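Long-range contacts in OBG-type G domain-containing protein (Pyrococcus horikoshii, PDB 2E87), which binds GDP in an Obg-type G domain joined to a long helical region and probably acts as a GTP-binding protein, its cellular role still unknown: residues T169-G174 with G223-P228; P176-S181 with E258-P263; I253-E258 with I287-V292; L270-H275 with K306-N311. One frame throughout, in Å; residues are numbered along the deposited sequence.

Contact 1: T169-G174 with G223-P228; sequences TVVIAG and GLLDRP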
# COMPACT_ATOMS: atom_id res chain seq x y z
N THR A 169 -8.37 13.94 -6.03
CA THR A 169 -7.54 14.48 -4.95
C THR A 169 -6.74 15.69 -5.39
O THR A 169 -6.21 15.73 -6.50
CB THR A 169 -6.54 13.42 -4.38
OG1 THR A 169 -7.26 12.36 -3.76
CG2 THR A 169 -5.63 14.04 -3.33
N VAL A 170 -6.68 16.68 -4.51
CA VAL A 170 -5.90 17.88 -4.74
C VAL A 170 -4.65 17.75 -3.86
O VAL A 170 -4.75 17.44 -2.67
CB VAL A 170 -6.64 19.17 -4.33
CG1 VAL A 170 -5.72 20.37 -4.52
CG2 VAL A 170 -7.90 19.34 -5.16
N VAL A 171 -3.49 17.97 -4.46
CA VAL A 171 -2.20 17.89 -3.77
C VAL A 171 -1.62 19.30 -3.66
O VAL A 171 -1.34 19.94 -4.68
CB VAL A 171 -1.22 16.96 -4.55
CG1 VAL A 171 0.11 16.92 -3.86
CG2 VAL A 171 -1.80 15.56 -4.65
N ILE A 172 -1.44 19.78 -2.43
CA ILE A 172 -0.90 21.11 -2.17
C ILE A 172 0.62 21.09 -1.94
O ILE A 172 1.11 20.42 -1.03
CB ILE A 172 -1.61 21.75 -0.94
CG1 ILE A 172 -3.11 21.82 -1.18
CG2 ILE A 172 -1.07 23.17 -0.68
CD1 ILE A 172 -3.92 22.21 0.07
N ALA A 173 1.35 21.82 -2.79
CA ALA A 173 2.82 21.88 -2.73
C ALA A 173 3.37 23.29 -2.43
O ALA A 173 2.64 24.29 -2.42
CB ALA A 173 3.40 21.37 -4.05
N GLY A 174 4.67 23.36 -2.18
CA GLY A 174 5.31 24.63 -1.89
C GLY A 174 6.26 24.48 -0.72
O GLY A 174 6.16 23.52 0.03
N GLY A 223 7.51 17.84 3.78
CA GLY A 223 8.53 16.82 3.73
C GLY A 223 8.58 16.06 2.42
O GLY A 223 9.45 15.20 2.25
N LEU A 224 7.68 16.38 1.49
CA LEU A 224 7.64 15.71 0.20
C LEU A 224 7.80 16.66 -1.00
O LEU A 224 8.70 16.47 -1.83
CB LEU A 224 6.31 14.93 0.08
CG LEU A 224 5.99 13.88 1.18
CD1 LEU A 224 4.60 13.29 0.96
CD2 LEU A 224 7.04 12.75 1.19
N LEU A 225 6.95 17.67 -1.09
CA LEU A 225 7.04 18.60 -2.20
C LEU A 225 7.38 20.00 -1.73
O LEU A 225 6.95 20.99 -2.32
CB LEU A 225 5.73 18.60 -2.99
CG LEU A 225 5.48 17.30 -3.77
CD1 LEU A 225 4.15 17.39 -4.48
CD2 LEU A 225 6.60 17.07 -4.78
N ASP A 226 8.18 20.06 -0.67
CA ASP A 226 8.58 21.33 -0.08
C ASP A 226 10.10 21.49 -0.10
O ASP A 226 10.66 22.28 0.65
CB ASP A 226 8.09 21.42 1.37
CG ASP A 226 8.68 20.35 2.25
OD1 ASP A 226 8.40 20.34 3.47
OD2 ASP A 226 9.43 19.51 1.71
N ARG A 227 10.75 20.72 -0.96
CA ARG A 227 12.20 20.79 -1.09
C ARG A 227 12.66 20.10 -2.37
O ARG A 227 11.96 19.25 -2.91
CB ARG A 227 12.87 20.15 0.11
CG ARG A 227 12.64 18.67 0.23
CD ARG A 227 12.79 18.26 1.67
NE ARG A 227 11.86 19.00 2.51
CZ ARG A 227 11.67 18.77 3.81
NH1 ARG A 227 12.35 17.81 4.42
NH2 ARG A 227 10.81 19.51 4.49
N PRO A 228 13.84 20.48 -2.88
CA PRO A 228 14.39 19.90 -4.11
C PRO A 228 14.27 18.38 -4.10
O PRO A 228 14.71 17.72 -3.15
CB PRO A 228 15.84 20.37 -4.08
CG PRO A 228 15.74 21.69 -3.43
CD PRO A 228 14.81 21.42 -2.28
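One backbone hydrogen bond joins 169-174 to the loop 223-228. Gly174 N donates to Leu225 O over 3.3 Å, and the bond is nearly straight at 165°, although the donor stands above the carbonyl plane. The return contact is softer: Gly174 O lies 3.3 Å from Asp226 CA in a CA-H...O approach, while the same oxygen also accepts from Lys180 NZ. A side chain at Gly174 would collide with the carbonyl oxygen of Ala173.

Apolar contact falls to Leu225. Its CB meets Ala173 CB at 3.8 Å, and its CD1 reaches Val171 CG1, the two side chains crossing at about a right angle. Val171 and Ala173 thus turn to the same side of the strand, whereas Ile172 faces helix 180-187.

The fold is that of a P-loop GTPase: the strand runs into the phosphate-binding loop, and Gly223 closes the DxxG motif, so that 223-228 corresponds to the start of switch II.

Polar bonds inside 223-228 hold Asp226. Its CG sits in the crowded position between backbone N and carbonyl carbon (chi1 62°), which folds the carboxylate back onto its own loop. OD1 accepts from two donors, Gly223 N at 2.7 Å and Arg227 NH2 at 2.7 Å, both from above the carboxylate plane. OD2 forms a salt bridge with Arg227 NE at 2.6 Å, weak in angle as a hydrogen bond. An alanine here would remove both carboxylate oxygens and would probably loosen the loop from Gly223 to Arg227.

Contact 2: P176-S181 with E258-P263; sequences PNVGKS and EHCGFP. With GDP (guanosine-5'-diphosphate), chain F.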
# COMPACT_ATOMS: atom_id res chain seq x y z
N PRO A 176 8.31 25.17 2.91
CA PRO A 176 7.76 25.13 4.26
C PRO A 176 7.29 26.52 4.64
O PRO A 176 7.89 27.52 4.22
CB PRO A 176 8.95 24.68 5.11
CG PRO A 176 9.80 23.90 4.10
CD PRO A 176 9.73 24.79 2.91
N ASN A 177 6.22 26.58 5.42
CA ASN A 177 5.66 27.83 5.91
C ASN A 177 5.02 28.72 4.86
O ASN A 177 4.83 29.91 5.13
CB ASN A 177 6.72 28.66 6.64
CG ASN A 177 7.54 27.86 7.62
OD1 ASN A 177 7.00 27.20 8.51
ND2 ASN A 177 8.85 27.90 7.46
N VAL A 178 4.68 28.20 3.69
CA VAL A 178 4.04 29.08 2.71
C VAL A 178 2.52 29.12 2.88
O VAL A 178 1.85 29.92 2.25
CB VAL A 178 4.36 28.69 1.25
CG1 VAL A 178 5.85 28.78 0.99
CG2 VAL A 178 3.84 27.29 0.96
N GLY A 179 1.99 28.25 3.72
CA GLY A 179 0.56 28.22 3.96
C GLY A 179 -0.20 26.99 3.46
O GLY A 179 -1.42 27.01 3.37
N LYS A 180 0.53 25.93 3.16
CA LYS A 180 -0.09 24.71 2.67
C LYS A 180 -1.20 24.18 3.58
O LYS A 180 -2.33 24.01 3.14
CB LYS A 180 0.98 23.62 2.45
CG LYS A 180 1.98 23.96 1.35
CD LYS A 180 2.81 22.74 0.94
CE LYS A 180 3.69 22.23 2.09
NZ LYS A 180 4.72 23.24 2.49
N SER A 181 -0.88 23.91 4.85
CA SER A 181 -1.88 23.39 5.77
C SER A 181 -2.97 24.41 6.09
O SER A 181 -4.13 24.05 6.31
CB SER A 181 -1.22 22.92 7.06
OG SER A 181 -0.58 23.99 7.71
N GLU A 258 7.99 36.31 1.32
CA GLU A 258 9.20 35.62 1.69
C GLU A 258 9.26 35.42 3.20
O GLU A 258 10.30 35.04 3.74
CB GLU A 258 10.45 36.36 1.17
CG GLU A 258 10.49 36.43 -0.37
CD GLU A 258 11.70 37.18 -0.93
OE1 GLU A 258 12.48 37.75 -0.15
OE2 GLU A 258 11.86 37.21 -2.16
N HIS A 259 8.15 35.66 3.89
CA HIS A 259 8.14 35.46 5.34
C HIS A 259 8.29 33.98 5.66
O HIS A 259 8.68 33.61 6.76
CB HIS A 259 6.85 36.01 5.96
CG HIS A 259 6.72 37.49 5.83
ND1 HIS A 259 5.54 38.16 6.08
CD2 HIS A 259 7.61 38.44 5.45
CE1 HIS A 259 5.71 39.45 5.86
NE2 HIS A 259 6.96 39.65 5.47
N CYS A 260 7.99 33.13 4.68
CA CYS A 260 8.16 31.69 4.86
C CYS A 260 9.65 31.37 5.10
O CYS A 260 9.98 30.32 5.64
CB CYS A 260 7.68 30.95 3.61
SG CYS A 260 8.51 31.51 2.09
N GLY A 261 10.52 32.29 4.69
CA GLY A 261 11.95 32.11 4.88
C GLY A 261 12.65 31.59 3.63
O GLY A 261 13.68 30.94 3.71
N PHE A 262 12.09 31.87 2.46
CA PHE A 262 12.67 31.43 1.22
C PHE A 262 12.45 32.51 0.20
O PHE A 262 11.31 32.91 -0.04
CB PHE A 262 12.01 30.14 0.71
CG PHE A 262 12.22 28.96 1.62
CD1 PHE A 262 11.38 28.75 2.70
CD2 PHE A 262 13.31 28.12 1.45
CE1 PHE A 262 11.62 27.72 3.59
CE2 PHE A 262 13.57 27.08 2.34
CZ PHE A 262 12.72 26.88 3.42
N PRO A 263 13.54 33.01 -0.41
CA PRO A 263 13.51 34.06 -1.43
C PRO A 263 12.61 33.63 -2.57
O PRO A 263 12.50 32.43 -2.85
CB PRO A 263 14.97 34.17 -1.89
CG PRO A 263 15.75 33.73 -0.70
CD PRO A 263 14.93 32.60 -0.12
PB GDP F . 2.94 25.11 5.52
O1B GDP F . 4.22 24.81 6.28
O2B GDP F . 3.24 25.43 3.96
O3B GDP F . 1.70 24.28 5.85
O3A GDP F . 2.56 26.55 6.07
PA GDP F . 1.42 26.97 7.14
O1A GDP F . 0.06 26.60 6.65
O2A GDP F . 1.73 26.25 8.55
O5' GDP F . 1.51 28.57 7.29
C5' GDP F . 2.81 28.91 7.80
C4' GDP F . 2.74 30.23 8.58
O4' GDP F . 2.20 31.29 7.70
C3' GDP F . 1.77 30.22 9.77
O3' GDP F . 2.01 30.73 11.08
C2' GDP F . 0.43 30.61 9.12
O2' GDP F . -0.39 31.21 10.14
C1' GDP F . 0.91 31.76 8.27
N9 GDP F . -0.00 32.09 7.17
C8 GDP F . -0.71 31.21 6.39
N7 GDP F . -1.42 31.87 5.50
C5 GDP F . -1.21 33.20 5.66
C6 GDP F . -1.70 34.38 5.01
O6 GDP F . -2.50 34.31 4.08
N1 GDP F . -1.25 35.60 5.45
C2 GDP F . -0.34 35.69 6.50
N2 GDP F . 0.10 36.92 6.92
N3 GDP F . 0.11 34.60 7.11
C4 GDP F . -0.29 33.35 6.73
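The backbones approach most closely at Asn177 and Cys260, whose CA atoms are 4.7 Å apart. Residues 258-261 form a type I turn, closed by Gly261 N bonding to Glu258 O, and Pro263 then serves as N-cap of the next helix. In 176-181, Gly179 is the N-cap of helix 180-187.

Asn177 ND2 reaches across to Cys260 O at 3.2 Å, on a lone pair of the carbonyl and within the plane of its own amide, a well-aimed bond at 158°. Beneath it, Cys260 CB presses on the carbonyl oxygens of Pro176 and Asn177 and meets Val178 CG1 at 3.9 Å. Pro176 CD approaches Phe262 CE1 obliquely at 3.6 Å, the two side chains crossing at about a right angle; Phe262 also stacks with His175.

While its side chain binds the turn, Asn177 N donates to GDP O1B at 2.8 Å. Four donors grip O2B: the amides of Val178 (weakly), Gly179 and Lys180, and Lys180 NZ at 3.0 Å. Ser181 N meets O3B almost straight at 2.8 Å. This cradle of amides and one lysine around the beta-phosphate is the P-loop, or Walker A motif.

Contact 3: I253-E258 with I287-V292; sequences IFDPSE and INKIDV. With GDP (guanosine-5'-diphosphate), chain F.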
# COMPACT_ATOMS: atom_id res chain seq x y z
N ILE A 253 1.60 26.74 -4.02
CA ILE A 253 1.55 28.01 -3.33
C ILE A 253 2.90 28.72 -3.26
O ILE A 253 3.89 28.14 -2.83
CB ILE A 253 1.06 27.86 -1.88
CG1 ILE A 253 -0.29 27.12 -1.84
CG2 ILE A 253 0.94 29.23 -1.24
CD1 ILE A 253 -0.82 26.89 -0.42
N PHE A 254 2.90 29.99 -3.68
CA PHE A 254 4.08 30.86 -3.62
C PHE A 254 3.80 31.84 -2.47
O PHE A 254 2.64 32.16 -2.20
CB PHE A 254 4.23 31.72 -4.88
CG PHE A 254 4.81 31.00 -6.06
CD1 PHE A 254 3.99 30.52 -7.07
CD2 PHE A 254 6.19 30.83 -6.17
CE1 PHE A 254 4.53 29.90 -8.19
CE2 PHE A 254 6.74 30.21 -7.28
CZ PHE A 254 5.92 29.75 -8.29
N ASP A 255 4.85 32.31 -1.80
CA ASP A 255 4.72 33.29 -0.72
C ASP A 255 5.58 34.49 -1.13
O ASP A 255 6.76 34.56 -0.80
CB ASP A 255 5.21 32.73 0.62
CG ASP A 255 5.30 33.80 1.71
OD1 ASP A 255 4.78 34.92 1.48
OD2 ASP A 255 5.89 33.54 2.79
N PRO A 256 5.00 35.45 -1.85
CA PRO A 256 5.73 36.64 -2.31
C PRO A 256 6.36 37.49 -1.22
O PRO A 256 7.27 38.26 -1.48
CB PRO A 256 4.67 37.41 -3.09
CG PRO A 256 3.72 36.36 -3.54
CD PRO A 256 3.61 35.48 -2.33
N SER A 257 5.87 37.36 0.01
CA SER A 257 6.39 38.12 1.14
C SER A 257 7.75 37.58 1.61
O SER A 257 8.54 38.30 2.23
CB SER A 257 5.40 38.04 2.30
OG SER A 257 5.66 36.87 3.08
N GLU A 258 7.99 36.31 1.32
CA GLU A 258 9.20 35.62 1.69
C GLU A 258 9.26 35.42 3.20
O GLU A 258 10.30 35.04 3.74
CB GLU A 258 10.45 36.36 1.17
CG GLU A 258 10.49 36.43 -0.37
CD GLU A 258 11.70 37.18 -0.93
OE1 GLU A 258 12.48 37.75 -0.15
OE2 GLU A 258 11.86 37.21 -2.16
N ILE A 287 -1.06 32.52 -5.23
CA ILE A 287 -0.11 33.48 -4.66
C ILE A 287 -0.68 33.88 -3.29
O ILE A 287 -1.61 34.68 -3.21
CB ILE A 287 0.03 34.72 -5.57
CG1 ILE A 287 0.48 34.27 -6.95
CG2 ILE A 287 1.02 35.69 -4.99
CD1 ILE A 287 0.84 35.41 -7.89
N ASN A 288 -0.13 33.29 -2.24
CA ASN A 288 -0.60 33.51 -0.87
C ASN A 288 0.00 34.70 -0.16
O ASN A 288 0.84 35.40 -0.71
CB ASN A 288 -0.36 32.24 -0.05
CG ASN A 288 -1.22 32.16 1.20
OD1 ASN A 288 -2.40 32.52 1.19
ND2 ASN A 288 -0.63 31.67 2.28
N LYS A 289 -0.42 34.93 1.08
CA LYS A 289 0.06 36.06 1.87
C LYS A 289 -0.14 37.43 1.18
O LYS A 289 0.68 38.33 1.35
CB LYS A 289 1.56 35.90 2.20
CG LYS A 289 1.90 35.09 3.45
CD LYS A 289 2.06 33.62 3.15
CE LYS A 289 2.51 32.86 4.39
NZ LYS A 289 3.92 33.15 4.77
N ILE A 290 -1.21 37.59 0.41
CA ILE A 290 -1.42 38.88 -0.24
C ILE A 290 -1.73 39.99 0.77
O ILE A 290 -1.58 41.17 0.47
CB ILE A 290 -2.58 38.83 -1.26
CG1 ILE A 290 -3.88 38.42 -0.56
CG2 ILE A 290 -2.24 37.90 -2.39
CD1 ILE A 290 -5.07 38.36 -1.49
N ASP A 291 -2.15 39.60 1.97
CA ASP A 291 -2.48 40.55 3.03
C ASP A 291 -1.26 41.21 3.68
O ASP A 291 -1.37 42.21 4.37
CB ASP A 291 -3.30 39.85 4.12
CG ASP A 291 -2.54 38.71 4.79
OD1 ASP A 291 -2.14 37.77 4.07
OD2 ASP A 291 -2.34 38.74 6.02
N VAL A 292 -0.08 40.63 3.44
CA VAL A 292 1.15 41.16 4.02
C VAL A 292 2.26 41.25 2.97
O VAL A 292 3.36 41.72 3.26
CB VAL A 292 1.62 40.26 5.20
CG1 VAL A 292 2.82 40.86 5.88
CG2 VAL A 292 0.49 40.12 6.22
PB GDP F . 2.94 25.11 5.52
O1B GDP F . 4.22 24.81 6.28
O2B GDP F . 3.24 25.43 3.96
O3B GDP F . 1.70 24.28 5.85
O3A GDP F . 2.56 26.55 6.07
PA GDP F . 1.42 26.97 7.14
O1A GDP F . 0.06 26.60 6.65
O2A GDP F . 1.73 26.25 8.55
O5' GDP F . 1.51 28.57 7.29
C5' GDP F . 2.81 28.91 7.80
C4' GDP F . 2.74 30.23 8.58
O4' GDP F . 2.20 31.29 7.70
C3' GDP F . 1.77 30.22 9.77
O3' GDP F . 2.01 30.73 11.08
C2' GDP F . 0.43 30.61 9.12
O2' GDP F . -0.39 31.21 10.14
C1' GDP F . 0.91 31.76 8.27
N9 GDP F . -0.00 32.09 7.17
C8 GDP F . -0.71 31.21 6.39
N7 GDP F . -1.42 31.87 5.50
C5 GDP F . -1.21 33.20 5.66
C6 GDP F . -1.70 34.38 5.01
O6 GDP F . -2.50 34.31 4.08
N1 GDP F . -1.25 35.60 5.45
C2 GDP F . -0.34 35.69 6.50
N2 GDP F . 0.10 36.92 6.92
N3 GDP F . 0.11 34.60 7.11
C4 GDP F . -0.29 33.35 6.73
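Asn288, Lys289 and Asp291 belong to the NKxD motif that reads guanine in GTPases, and here it packs against the end of the neighbouring parallel strand. Phe254 pairs with Ile287 in a parallel bridge, and Asn288 N donates to Phe254 O at 3.0 Å, nearly along the C=O axis. Beside this bond Ile253 CG2 lies 3.5 Å from Asn288 CB. The Asn288 amide is spent elsewhere, OD1 accepting from Ala317 N and ND2 donating to Val178 O.

Bent at chi2 and chi4, Lys289 runs along the guanine, its CE 3.7 Å from GDP C4, before NZ makes a salt bridge with Asp255 OD2 at 2.8 Å from above the carboxylate plane. That carboxylate is held in place from within its own loop: Ser257 OG meets OD1 on its syn lone pair at 2.7 Å, and Ser257 N closes an Asx turn onto the same oxygen. An alanine at Asp255 would remove these bonds and would probably let the lysine shift off the base.

Asp291 OD1 accepts from GDP N1 at 2.7 Å, and OD2 takes N2 at 3.2 Å, the paired recognition that characterises the guanine-specificity site of P-loop GTPases.

Contact 4: L270-H275 with K306-N311; sequences LFEEVH and KEKGLN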
# COMPACT_ATOMS: atom_id res chain seq x y z
N LEU A 270 11.93 25.70 -7.11
CA LEU A 270 11.19 24.54 -6.62
C LEU A 270 9.96 24.31 -7.47
O LEU A 270 9.67 23.18 -7.85
CB LEU A 270 10.78 24.71 -5.16
CG LEU A 270 10.21 23.44 -4.54
CD1 LEU A 270 11.27 22.35 -4.55
CD2 LEU A 270 9.75 23.72 -3.12
N PHE A 271 9.23 25.38 -7.77
CA PHE A 271 8.04 25.24 -8.59
C PHE A 271 8.39 24.55 -9.92
O PHE A 271 7.68 23.65 -10.37
CB PHE A 271 7.42 26.60 -8.88
CG PHE A 271 6.47 26.57 -10.03
CD1 PHE A 271 5.18 26.11 -9.87
CD2 PHE A 271 6.90 26.93 -11.30
CE1 PHE A 271 4.32 25.99 -10.96
CE2 PHE A 271 6.04 26.82 -12.40
CZ PHE A 271 4.75 26.35 -12.23
N GLU A 272 9.48 24.97 -10.54
CA GLU A 272 9.88 24.41 -11.82
C GLU A 272 10.27 22.93 -11.71
O GLU A 272 9.97 22.13 -12.60
CB GLU A 272 11.03 25.22 -12.42
CG GLU A 272 10.70 26.70 -12.50
CD GLU A 272 11.81 27.53 -13.12
OE1 GLU A 272 12.97 27.44 -12.65
OE2 GLU A 272 11.50 28.29 -14.08
N GLU A 273 10.94 22.56 -10.63
CA GLU A 273 11.32 21.18 -10.43
C GLU A 273 10.07 20.33 -10.19
O GLU A 273 9.96 19.22 -10.69
CB GLU A 273 12.26 21.06 -9.24
CG GLU A 273 13.08 19.80 -9.28
CD GLU A 273 13.64 19.44 -7.93
OE1 GLU A 273 12.86 18.98 -7.08
OE2 GLU A 273 14.85 19.62 -7.72
N VAL A 274 9.11 20.85 -9.42
CA VAL A 274 7.89 20.11 -9.14
C VAL A 274 6.96 20.07 -10.35
O VAL A 274 6.33 19.05 -10.63
CB VAL A 274 7.14 20.73 -7.92
CG1 VAL A 274 5.76 20.11 -7.75
CG2 VAL A 274 7.95 20.51 -6.66
N HIS A 275 6.90 21.18 -11.07
CA HIS A 275 6.05 21.30 -12.26
C HIS A 275 6.50 20.32 -13.34
O HIS A 275 5.69 19.85 -14.16
CB HIS A 275 6.13 22.72 -12.83
CG HIS A 275 5.11 22.99 -13.90
ND1 HIS A 275 5.42 23.66 -15.06
CD2 HIS A 275 3.79 22.69 -13.97
CE1 HIS A 275 4.33 23.77 -15.81
NE2 HIS A 275 3.33 23.19 -15.17
N LYS A 306 2.30 33.75 -15.43
CA LYS A 306 1.59 33.85 -16.70
C LYS A 306 2.48 33.45 -17.86
O LYS A 306 2.00 32.96 -18.88
CB LYS A 306 1.03 35.27 -16.86
CG LYS A 306 -0.11 35.53 -15.89
CD LYS A 306 -0.58 36.97 -15.86
CE LYS A 306 -1.72 37.15 -14.85
NZ LYS A 306 -2.16 38.56 -14.68
N GLU A 307 3.79 33.62 -17.71
CA GLU A 307 4.73 33.25 -18.76
C GLU A 307 4.82 31.74 -18.92
O GLU A 307 5.29 31.25 -19.95
CB GLU A 307 6.12 33.81 -18.46
CG GLU A 307 6.20 35.32 -18.53
CD GLU A 307 7.62 35.83 -18.35
OE1 GLU A 307 8.49 35.41 -19.14
OE2 GLU A 307 7.85 36.64 -17.43
N LYS A 308 4.38 31.00 -17.91
CA LYS A 308 4.41 29.54 -17.97
C LYS A 308 3.05 29.03 -18.47
O LYS A 308 2.82 27.83 -18.55
CB LYS A 308 4.70 28.93 -16.60
CG LYS A 308 6.07 29.25 -16.03
CD LYS A 308 7.16 28.45 -16.70
CE LYS A 308 8.51 28.77 -16.09
NZ LYS A 308 9.60 27.99 -16.72
N GLY A 309 2.17 29.97 -18.80
CA GLY A 309 0.85 29.60 -19.29
C GLY A 309 -0.17 29.33 -18.20
O GLY A 309 -1.19 28.68 -18.44
N LEU A 310 0.09 29.84 -17.00
CA LEU A 310 -0.82 29.63 -15.89
C LEU A 310 -1.41 30.93 -15.39
O LEU A 310 -0.72 31.95 -15.29
CB LEU A 310 -0.08 28.93 -14.75
CG LEU A 310 0.43 27.53 -15.10
CD1 LEU A 310 1.54 27.12 -14.14
CD2 LEU A 310 -0.73 26.55 -15.07
N ASN A 311 -2.70 30.89 -15.07
CA ASN A 311 -3.40 32.05 -14.56
C ASN A 311 -3.56 31.82 -13.05
O ASN A 311 -4.42 31.06 -12.60
CB ASN A 311 -4.77 32.16 -15.24
CG ASN A 311 -5.41 33.53 -15.07
OD1 ASN A 311 -6.39 33.86 -15.76
ND2 ASN A 311 -4.88 34.34 -14.15
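Two rings one helical turn apart, Phe271 and His275, share a patch on helix 264-277. His275 CB sits 3.9 Å above one face of the Phe271 ring, offset toward its rim, and Phe271 CZ in turn lies 3.7 Å above one face of the imidazole, again near the rim. Beyond the pair, Phe271 meets Tyr252 edge-to-face, and His275 does the same with Phe283, which ties the helix to the sheet beneath. The setting is the alpha/beta fold of the G domain, where helices 264-277 and 295-307 lie next to each other on one side of the sheet.

Gly309, the first residue to leave helical angles after the second helix, forms a Schellman motif with positive phi; Lys308 and Leu310, on either side of it in sequence, both point toward the first helix. Leu310 CD1 comes tip to tip with Phe271 CZ at 3.8 Å, approaching the ring obliquely. The CG of Phe271 is anti to its backbone N (chi1 162°), so that the ring extends from the helix to meet it.

Nearer solvent, Lys308 bends at chi2 (-75°) and crosses Glu272 at about a right angle. Its charge, 6.2 Å from His275 ND1 at NZ, might slightly disfavour protonation of that imidazole. The lysine makes a salt bridge, weak as a hydrogen bond, in which NZ stands 3.3 Å from Glu272 OE2, with Lys308 CE following at 3.6 Å from the same oxygen.

Overall arrangement
All four contacts lie within the Obg-type G domain, on one side of the centre of this elongated chain. Contacts 1 and 3 share the sheet through the neighbouring parallel strands 169-173 and 249-254, their centres 16 Å apart. Contacts 2 and 3, only 8 Å between centres, both touch GDP, one at the phosphates and the other at the base. Contact 4 lies on the helical layer, its centre 17 Å from that of contact 2, and meets contact 3 where Phe254 touches Phe271. Along the chain contact 2 alternates with contacts 1 and 3, and contact 3 with contact 4. Loops of contacts 2 and 3 converge at the C-terminal ends of the parallel strands to form the GDP site, with contact 4 away from it.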